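Local coordinates for pyrrolysyl-tRNA synthetase (Desulfitobacterium hafniense, PDB 3DSQ), which probably attaches pyrrolysine to its cognate tRNA in an ATP-dependent reaction, working as a homodimer of the class II aminoacyl-tRNA synthetases, at residues V90-P95 / I152-T157; P71-L76 / G256-L261. One frame throughout, in Å; residues are numbered along the deposited sequence.

Interaction 1: residues V90-P95 / I152-T157; sequences VQVVTP and IFEIGT
Val90 and Gln91, on the short strand of class II motif 1, pair in parallel with Ile152 and Phe153 on the first strand of motif 2. Phe153 N donates to Val90 O (3.1 Å), and Val92 N donates to Phe153 O (2.9 Å). On one face of the sheet, Val90 and Ile152 run side by side, and Ile152 CD1 is pressed to 3.4 Å from Val90 CB, a close approach for two carbons. On the other, Gln91 CG lies over one face of the Phe153 ring, 3.9 Å from its centroid in a CH-pi contact; CB and the amide pass by the CZ end, the amide plane 20° from the ring's. Gln91 OE1 is hydrogen-bonded to His85 NE2, while its own NE2 donates to a water that also joins Val92 O and Ile155 N, filling the place of direct pairing where the backbones diverge.

Beyond this point Glu154 spans the widening gap. With CG anti to the backbone N (chi1 -179°) and the chain extended, its carboxylate reaches Thr94 twice. Thr94 N meets OE1 of Glu154 from above the carboxylate plane at 2.9 Å, and Thr94 OG1 donates to the syn lone pair of OE2 at 2.7 Å. Arg128 forms a salt bridge with OE1, which is thus gripped by both the Thr94 N-H and a guanidinium. Such a parallel motif 1 strand beside motif 2 is typical of the class II catalytic fold.

Interaction 2: residues P71-L76 / G256-L261; sequences PALLEL and GLERLL
Helices 72-76 and 257-261 cross at 106° between their N-to-C directions, their axes approaching to 10.2 Å, and the nearest CA atoms belong to Leu73 and Glu258. No hydrogen bond joins them, and the contact is carried mainly by leucines. Leu76 and Leu261 meet tip to tip: Leu76 CD1 lies 3.8 Å from Leu261 CG, which is placed there by standing anti to its own carbonyl carbon (chi1 -75°). Beyond CG the two methyls take different partners: CD2 meets Leu76 CG, whereas CD1 lies against the first helical turn, 3.6 Å from Leu73 N and 3.9 Å from Ala72 CB. An alanine at Leu261 would probably open a gap between the helices, leaving Leu76 CD1 to Leu257 alone among its partners here and Leu73 N without its covering methyl.

The crossing brings the motif 1 helix of the class II fold against the helix of motif 3, which follows strand 250-256 directly, with Gly256 at the N-cap. One turn before Leu261, Leu257 CB is touched by both Leu73 CD1 and Leu76 CD1, each at 3.9 Å. At the border of this apolar patch the Glu258 chain is bent at chi2 (82°), and OE2 lies 3.7 Å from Leu73 CD2. That same oxygen is hydrogen-bonded to Thr173 OG1 on strand 171-180, which also packs on Leu73 and Leu257.

After the N-terminal helices, the last of them 39-68, the chain enters helix 72-85, whose opening turn belongs to interaction 2, and then passes directly to strand 90-91 and interaction 1. Interaction 1 closes when the chain returns along strand 150-159, after 56 intervening residues. Interaction 2 closes much later, where helix 257-265 leaves strand 250-256, so the shorter loop lies wholly within the longer one. Together they tie motif 1 to motif 2 through its strand and to motif 3 through its helix. The two contacts meet where Ile155 CG2 packs on Leu257 CD1 (3.9 Å). Both also reach the dimer interface: Pro71 and Leu74 pack on Gln91 of the second subunit.

Interaction 1: residues V90-P95 / I152-T157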
ATOM      1  N   VAL B  90      -1.735   9.565  15.010  1.00 30.73           N
ATOM      2  CA  VAL B  90      -0.868   8.394  14.966  1.00 29.29           C
ATOM      3  C   VAL B  90      -1.268   7.520  13.785  1.00 29.37           C
ATOM      4  O   VAL B  90      -2.401   7.055  13.712  1.00 27.89           O
ATOM      5  CB  VAL B  90      -1.000   7.558  16.243  1.00 30.89           C
ATOM      6  CG1 VAL B  90      -0.262   6.226  16.067  1.00 29.50           C
ATOM      7  CG2 VAL B  90      -0.443   8.348  17.438  1.00 30.05           C
ATOM      8  N   GLN B  91      -0.329   7.292  12.874  1.00 27.60           N
ATOM      9  CA  GLN B  91      -0.605   6.478  11.697  1.00 27.14           C
ATOM     10  C   GLN B  91      -0.461   4.988  12.008  1.00 25.72           C
ATOM     11  O   GLN B  91       0.468   4.584  12.699  1.00 22.22           O
ATOM     12  CB  GLN B  91       0.346   6.868  10.560  1.00 25.47           C
ATOM     13  CG  GLN B  91      -0.006   6.236   9.231  1.00 26.25           C
ATOM     14  CD  GLN B  91       0.858   6.740   8.101  1.00 27.48           C
ATOM     15  OE1 GLN B  91       1.867   7.441   8.323  1.00 24.69           O
ATOM     16  NE2 GLN B  91       0.479   6.386   6.870  1.00 19.52           N
ATOM     17  N   VAL B  92      -1.402   4.182  11.518  1.00 26.88           N
ATOM     18  CA  VAL B  92      -1.342   2.732  11.725  1.00 25.33           C
ATOM     19  C   VAL B  92      -1.451   2.001  10.392  1.00 23.58           C
ATOM     20  O   VAL B  92      -1.932   2.551   9.409  1.00 24.42           O
ATOM     21  CB  VAL B  92      -2.483   2.226  12.646  1.00 24.99           C
ATOM     22  CG1 VAL B  92      -2.409   2.917  13.984  1.00 22.93           C
ATOM     23  CG2 VAL B  92      -3.852   2.458  11.974  1.00 25.93           C
ATOM     24  N   VAL B  93      -0.978   0.761  10.364  1.00 25.68           N
ATOM     25  CA  VAL B  93      -1.045  -0.060   9.168  1.00 23.06           C
ATOM     26  C   VAL B  93      -1.558  -1.448   9.589  1.00 22.68           C
ATOM     27  O   VAL B  93      -0.893  -2.204  10.315  1.00 21.03           O
ATOM     28  CB  VAL B  93       0.335  -0.139   8.460  1.00 22.75           C
ATOM     29  CG1 VAL B  93       1.387  -0.749   9.368  1.00 22.85           C
ATOM     30  CG2 VAL B  93       0.195  -0.923   7.177  1.00 25.72           C
ATOM     31  N   THR B  94      -2.747  -1.772   9.101  1.00 23.20           N
ATOM     32  CA  THR B  94      -3.439  -3.005   9.460  1.00 20.73           C
ATOM     33  C   THR B  94      -3.694  -3.995   8.310  1.00 20.65           C
ATOM     34  O   THR B  94      -3.529  -3.670   7.128  1.00 20.37           O
ATOM     35  CB  THR B  94      -4.790  -2.643  10.146  1.00 21.41           C
ATOM     36  OG1 THR B  94      -5.633  -1.958   9.220  1.00 22.37           O
ATOM     37  CG2 THR B  94      -4.563  -1.721  11.350  1.00 22.50           C
ATOM     38  N   PRO B  95      -4.115  -5.226   8.647  1.00 20.60           N
ATOM     39  CA  PRO B  95      -4.382  -6.252   7.629  1.00 20.11           C
ATOM     40  C   PRO B  95      -5.337  -5.825   6.520  1.00 19.13           C
ATOM     41  O   PRO B  95      -6.336  -5.144   6.760  1.00 19.00           O
ATOM     42  CB  PRO B  95      -4.969  -7.410   8.441  1.00 19.90           C
ATOM     43  CG  PRO B  95      -4.384  -7.231   9.798  1.00 22.54           C
ATOM     44  CD  PRO B  95      -4.453  -5.726   9.990  1.00 20.76           C
ATOM     45  N   ILE B 152      -6.127   8.686  15.443  1.00 34.32           N
ATOM     46  CA  ILE B 152      -5.562   7.618  14.629  1.00 34.41           C
ATOM     47  C   ILE B 152      -5.992   7.695  13.158  1.00 31.34           C
ATOM     48  O   ILE B 152      -7.102   8.118  12.852  1.00 32.56           O
ATOM     49  CB  ILE B 152      -5.998   6.255  15.210  1.00 35.83           C
ATOM     50  CG1 ILE B 152      -5.315   6.031  16.558  1.00 35.99           C
ATOM     51  CG2 ILE B 152      -5.706   5.138  14.235  1.00 38.12           C
ATOM     52  CD1 ILE B 152      -3.851   5.748  16.473  1.00 36.81           C
ATOM     53  N   PHE B 153      -5.111   7.292  12.247  1.00 28.88           N
ATOM     54  CA  PHE B 153      -5.460   7.285  10.832  1.00 27.26           C
ATOM     55  C   PHE B 153      -4.667   6.232  10.088  1.00 26.19           C
ATOM     56  O   PHE B 153      -3.635   5.776  10.569  1.00 25.08           O
ATOM     57  CB  PHE B 153      -5.218   8.650  10.172  1.00 26.48           C
ATOM     58  CG  PHE B 153      -3.776   8.936   9.854  1.00 28.47           C
ATOM     59  CD1 PHE B 153      -2.905   9.379  10.840  1.00 27.09           C
ATOM     60  CD2 PHE B 153      -3.300   8.800   8.548  1.00 27.76           C
ATOM     61  CE1 PHE B 153      -1.581   9.689  10.533  1.00 26.86           C
ATOM     62  CE2 PHE B 153      -1.980   9.106   8.228  1.00 25.77           C
ATOM     63  CZ  PHE B 153      -1.118   9.552   9.221  1.00 27.43           C
ATOM     64  N   GLU B 154      -5.184   5.831   8.929  1.00 26.24           N
ATOM     65  CA  GLU B 154      -4.514   4.860   8.072  1.00 23.24           C
ATOM     66  C   GLU B 154      -4.760   5.236   6.619  1.00 19.40           C
ATOM     67  O   GLU B 154      -5.820   5.738   6.257  1.00 19.38           O
ATOM     68  CB  GLU B 154      -5.006   3.414   8.332  1.00 25.13           C
ATOM     69  CG  GLU B 154      -4.273   2.359   7.449  1.00 23.58           C
ATOM     70  CD  GLU B 154      -4.559   0.893   7.829  1.00 26.14           C
ATOM     71  OE1 GLU B 154      -3.959  -0.015   7.202  1.00 22.72           O
ATOM     72  OE2 GLU B 154      -5.368   0.646   8.748  1.00 24.53           O
ATOM     73  N   ILE B 155      -3.750   5.018   5.795  1.00 20.74           N
ATOM     74  CA  ILE B 155      -3.826   5.290   4.369  1.00 21.85           C
ATOM     75  C   ILE B 155      -3.538   3.920   3.776  1.00 22.66           C
ATOM     76  O   ILE B 155      -2.474   3.369   4.010  1.00 22.74           O
ATOM     77  CB  ILE B 155      -2.713   6.247   3.905  1.00 21.57           C
ATOM     78  CG1 ILE B 155      -2.889   7.628   4.558  1.00 24.46           C
ATOM     79  CG2 ILE B 155      -2.737   6.351   2.384  1.00 22.50           C
ATOM     80  CD1 ILE B 155      -1.834   8.662   4.123  1.00 22.89           C
ATOM     81  N   GLY B 156      -4.476   3.349   3.033  1.00 22.12           N
ATOM     82  CA  GLY B 156      -4.193   2.037   2.492  1.00 23.55           C
ATOM     83  C   GLY B 156      -5.201   1.471   1.520  1.00 22.58           C
ATOM     84  O   GLY B 156      -6.352   1.888   1.452  1.00 24.78           O
ATOM     85  N   THR B 157      -4.742   0.480   0.783  1.00 22.24           N
ATOM     86  CA  THR B 157      -5.536  -0.168  -0.236  1.00 23.32           C
ATOM     87  C   THR B 157      -6.779  -0.855   0.306  1.00 21.42           C
ATOM     88  O   THR B 157      -6.722  -1.560   1.306  1.00 19.15           O
ATOM     89  CB  THR B 157      -4.680  -1.196  -0.995  1.00 22.98           C
ATOM     90  OG1 THR B 157      -3.480  -0.552  -1.446  1.00 25.53           O
ATOM     91  CG2 THR B 157      -5.439  -1.753  -2.211  1.00 20.94           C
TER
HETATM   92  O   HOH W   1      -1.129   3.986   7.084  1.00 19.83           O

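Interaction 2: residues P71-L76 / G256-L261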
ATOM      1  N   PRO B  71       5.296   8.821  -8.452  1.00 31.09           N
ATOM      2  CA  PRO B  71       4.002   9.255  -8.974  1.00 27.16           C
ATOM      3  C   PRO B  71       3.162   9.987  -7.936  1.00 25.56           C
ATOM      4  O   PRO B  71       3.415   9.886  -6.732  1.00 25.00           O
ATOM      5  CB  PRO B  71       3.367   7.947  -9.437  1.00 28.93           C
ATOM      6  CG  PRO B  71       3.891   6.965  -8.443  1.00 28.84           C
ATOM      7  CD  PRO B  71       5.350   7.350  -8.345  1.00 29.92           C
ATOM      8  N   ALA B  72       2.165  10.718  -8.427  1.00 24.19           N
ATOM      9  CA  ALA B  72       1.255  11.516  -7.614  1.00 25.01           C
ATOM     10  C   ALA B  72       0.644  10.819  -6.412  1.00 26.73           C
ATOM     11  O   ALA B  72       0.572  11.400  -5.325  1.00 24.42           O
ATOM     12  CB  ALA B  72       0.140  12.071  -8.495  1.00 24.74           C
ATOM     13  N   LEU B  73       0.193   9.579  -6.602  1.00 26.75           N
ATOM     14  CA  LEU B  73      -0.423   8.848  -5.508  1.00 26.34           C
ATOM     15  C   LEU B  73       0.544   8.730  -4.342  1.00 24.88           C
ATOM     16  O   LEU B  73       0.168   8.958  -3.209  1.00 25.52           O
ATOM     17  CB  LEU B  73      -0.876   7.447  -5.966  1.00 25.18           C
ATOM     18  CG  LEU B  73      -1.523   6.567  -4.888  1.00 27.32           C
ATOM     19  CD1 LEU B  73      -2.729   7.296  -4.277  1.00 23.82           C
ATOM     20  CD2 LEU B  73      -1.964   5.223  -5.497  1.00 24.55           C
ATOM     21  N   LEU B  74       1.791   8.375  -4.623  1.00 26.62           N
ATOM     22  CA  LEU B  74       2.782   8.217  -3.568  1.00 27.35           C
ATOM     23  C   LEU B  74       3.209   9.550  -2.965  1.00 30.51           C
ATOM     24  O   LEU B  74       3.473   9.639  -1.769  1.00 31.51           O
ATOM     25  CB  LEU B  74       4.008   7.462  -4.095  1.00 27.52           C
ATOM     26  CG  LEU B  74       3.751   5.986  -4.445  1.00 31.17           C
ATOM     27  CD1 LEU B  74       5.027   5.352  -4.980  1.00 28.27           C
ATOM     28  CD2 LEU B  74       3.252   5.236  -3.208  1.00 28.25           C
ATOM     29  N   GLU B  75       3.276  10.582  -3.797  1.00 32.89           N
ATOM     30  CA  GLU B  75       3.666  11.908  -3.334  1.00 34.83           C
ATOM     31  C   GLU B  75       2.553  12.431  -2.436  1.00 35.00           C
ATOM     32  O   GLU B  75       2.802  13.036  -1.390  1.00 33.87           O
ATOM     33  CB  GLU B  75       3.862  12.837  -4.533  1.00 36.34           C
ATOM     34  CG  GLU B  75       4.331  14.239  -4.184  1.00 40.44           C
ATOM     35  CD  GLU B  75       4.325  15.160  -5.396  1.00 42.91           C
ATOM     36  OE1 GLU B  75       3.232  15.390  -5.960  1.00 43.78           O
ATOM     37  OE2 GLU B  75       5.412  15.646  -5.788  1.00 45.08           O
ATOM     38  N   LEU B  76       1.318  12.177  -2.856  1.00 35.03           N
ATOM     39  CA  LEU B  76       0.143  12.599  -2.109  1.00 34.14           C
ATOM     40  C   LEU B  76       0.126  11.863  -0.770  1.00 35.17           C
ATOM     41  O   LEU B  76      -0.122  12.464   0.280  1.00 34.15           O
ATOM     42  CB  LEU B  76      -1.122  12.253  -2.897  1.00 34.40           C
ATOM     43  CG  LEU B  76      -2.414  13.059  -2.728  1.00 34.75           C
ATOM     44  CD1 LEU B  76      -3.591  12.106  -2.757  1.00 33.23           C
ATOM     45  CD2 LEU B  76      -2.405  13.855  -1.450  1.00 35.94           C
ATOM     46  N   GLY B 256     -10.969   9.101  -0.833  1.00 27.71           N
ATOM     47  CA  GLY B 256     -10.501   8.210  -1.882  1.00 27.10           C
ATOM     48  C   GLY B 256      -9.387   9.028  -2.523  1.00 25.54           C
ATOM     49  O   GLY B 256      -9.668  10.049  -3.120  1.00 25.05           O
ATOM     50  N   LEU B 257      -8.130   8.608  -2.387  1.00 25.58           N
ATOM     51  CA  LEU B 257      -7.023   9.393  -2.934  1.00 27.24           C
ATOM     52  C   LEU B 257      -6.948   9.490  -4.457  1.00 27.14           C
ATOM     53  O   LEU B 257      -6.611  10.557  -4.988  1.00 25.45           O
ATOM     54  CB  LEU B 257      -5.680   8.892  -2.375  1.00 24.28           C
ATOM     55  CG  LEU B 257      -5.554   8.952  -0.850  1.00 27.21           C
ATOM     56  CD1 LEU B 257      -4.109   8.725  -0.453  1.00 25.70           C
ATOM     57  CD2 LEU B 257      -6.040  10.310  -0.323  1.00 26.40           C
ATOM     58  N   GLU B 258      -7.240   8.398  -5.163  1.00 24.63           N
ATOM     59  CA  GLU B 258      -7.201   8.450  -6.621  1.00 25.61           C
ATOM     60  C   GLU B 258      -8.267   9.428  -7.085  1.00 27.70           C
ATOM     61  O   GLU B 258      -8.047  10.217  -8.007  1.00 27.04           O
ATOM     62  CB  GLU B 258      -7.459   7.073  -7.263  1.00 24.87           C
ATOM     63  CG  GLU B 258      -6.373   6.014  -7.031  1.00 21.93           C
ATOM     64  CD  GLU B 258      -6.503   5.330  -5.684  1.00 19.54           C
ATOM     65  OE1 GLU B 258      -7.491   5.613  -4.977  1.00 18.63           O
ATOM     66  OE2 GLU B 258      -5.629   4.506  -5.333  1.00 22.71           O
ATOM     67  N   ARG B 259      -9.425   9.387  -6.437  1.00 29.18           N
ATOM     68  CA  ARG B 259     -10.503  10.287  -6.805  1.00 31.51           C
ATOM     69  C   ARG B 259     -10.112  11.735  -6.492  1.00 31.05           C
ATOM     70  O   ARG B 259     -10.426  12.646  -7.250  1.00 28.86           O
ATOM     71  CB  ARG B 259     -11.789   9.908  -6.071  1.00 33.66           C
ATOM     72  CG  ARG B 259     -12.952  10.800  -6.427  1.00 39.61           C
ATOM     73  CD  ARG B 259     -14.266  10.298  -5.854  1.00 45.64           C
ATOM     74  NE  ARG B 259     -15.346  11.237  -6.153  1.00 50.96           N
ATOM     75  CZ  ARG B 259     -16.630  11.023  -5.877  1.00 53.03           C
ATOM     76  NH1 ARG B 259     -17.008   9.894  -5.291  1.00 53.24           N
ATOM     77  NH2 ARG B 259     -17.536  11.944  -6.191  1.00 53.50           N
ATOM     78  N   LEU B 260      -9.433  11.940  -5.368  1.00 31.42           N
ATOM     79  CA  LEU B 260      -8.982  13.276  -5.000  1.00 31.29           C
ATOM     80  C   LEU B 260      -8.046  13.764  -6.090  1.00 30.94           C
ATOM     81  O   LEU B 260      -8.202  14.868  -6.606  1.00 31.87           O
ATOM     82  CB  LEU B 260      -8.216  13.262  -3.671  1.00 32.84           C
ATOM     83  CG  LEU B 260      -8.920  13.433  -2.319  1.00 36.77           C
ATOM     84  CD1 LEU B 260      -7.854  13.767  -1.276  1.00 36.47           C
ATOM     85  CD2 LEU B 260      -9.942  14.563  -2.362  1.00 36.27           C
ATOM     86  N   LEU B 261      -7.070  12.928  -6.440  1.00 29.61           N
ATOM     87  CA  LEU B 261      -6.102  13.279  -7.474  1.00 28.04           C
ATOM     88  C   LEU B 261      -6.748  13.599  -8.808  1.00 28.62           C
ATOM     89  O   LEU B 261      -6.356  14.562  -9.478  1.00 28.17           O
ATOM     90  CB  LEU B 261      -5.079  12.151  -7.664  1.00 25.29           C
ATOM     91  CG  LEU B 261      -4.030  12.052  -6.558  1.00 25.95           C
ATOM     92  CD1 LEU B 261      -3.177  10.837  -6.781  1.00 22.26           C
ATOM     93  CD2 LEU B 261      -3.172  13.322  -6.528  1.00 23.51           C
TER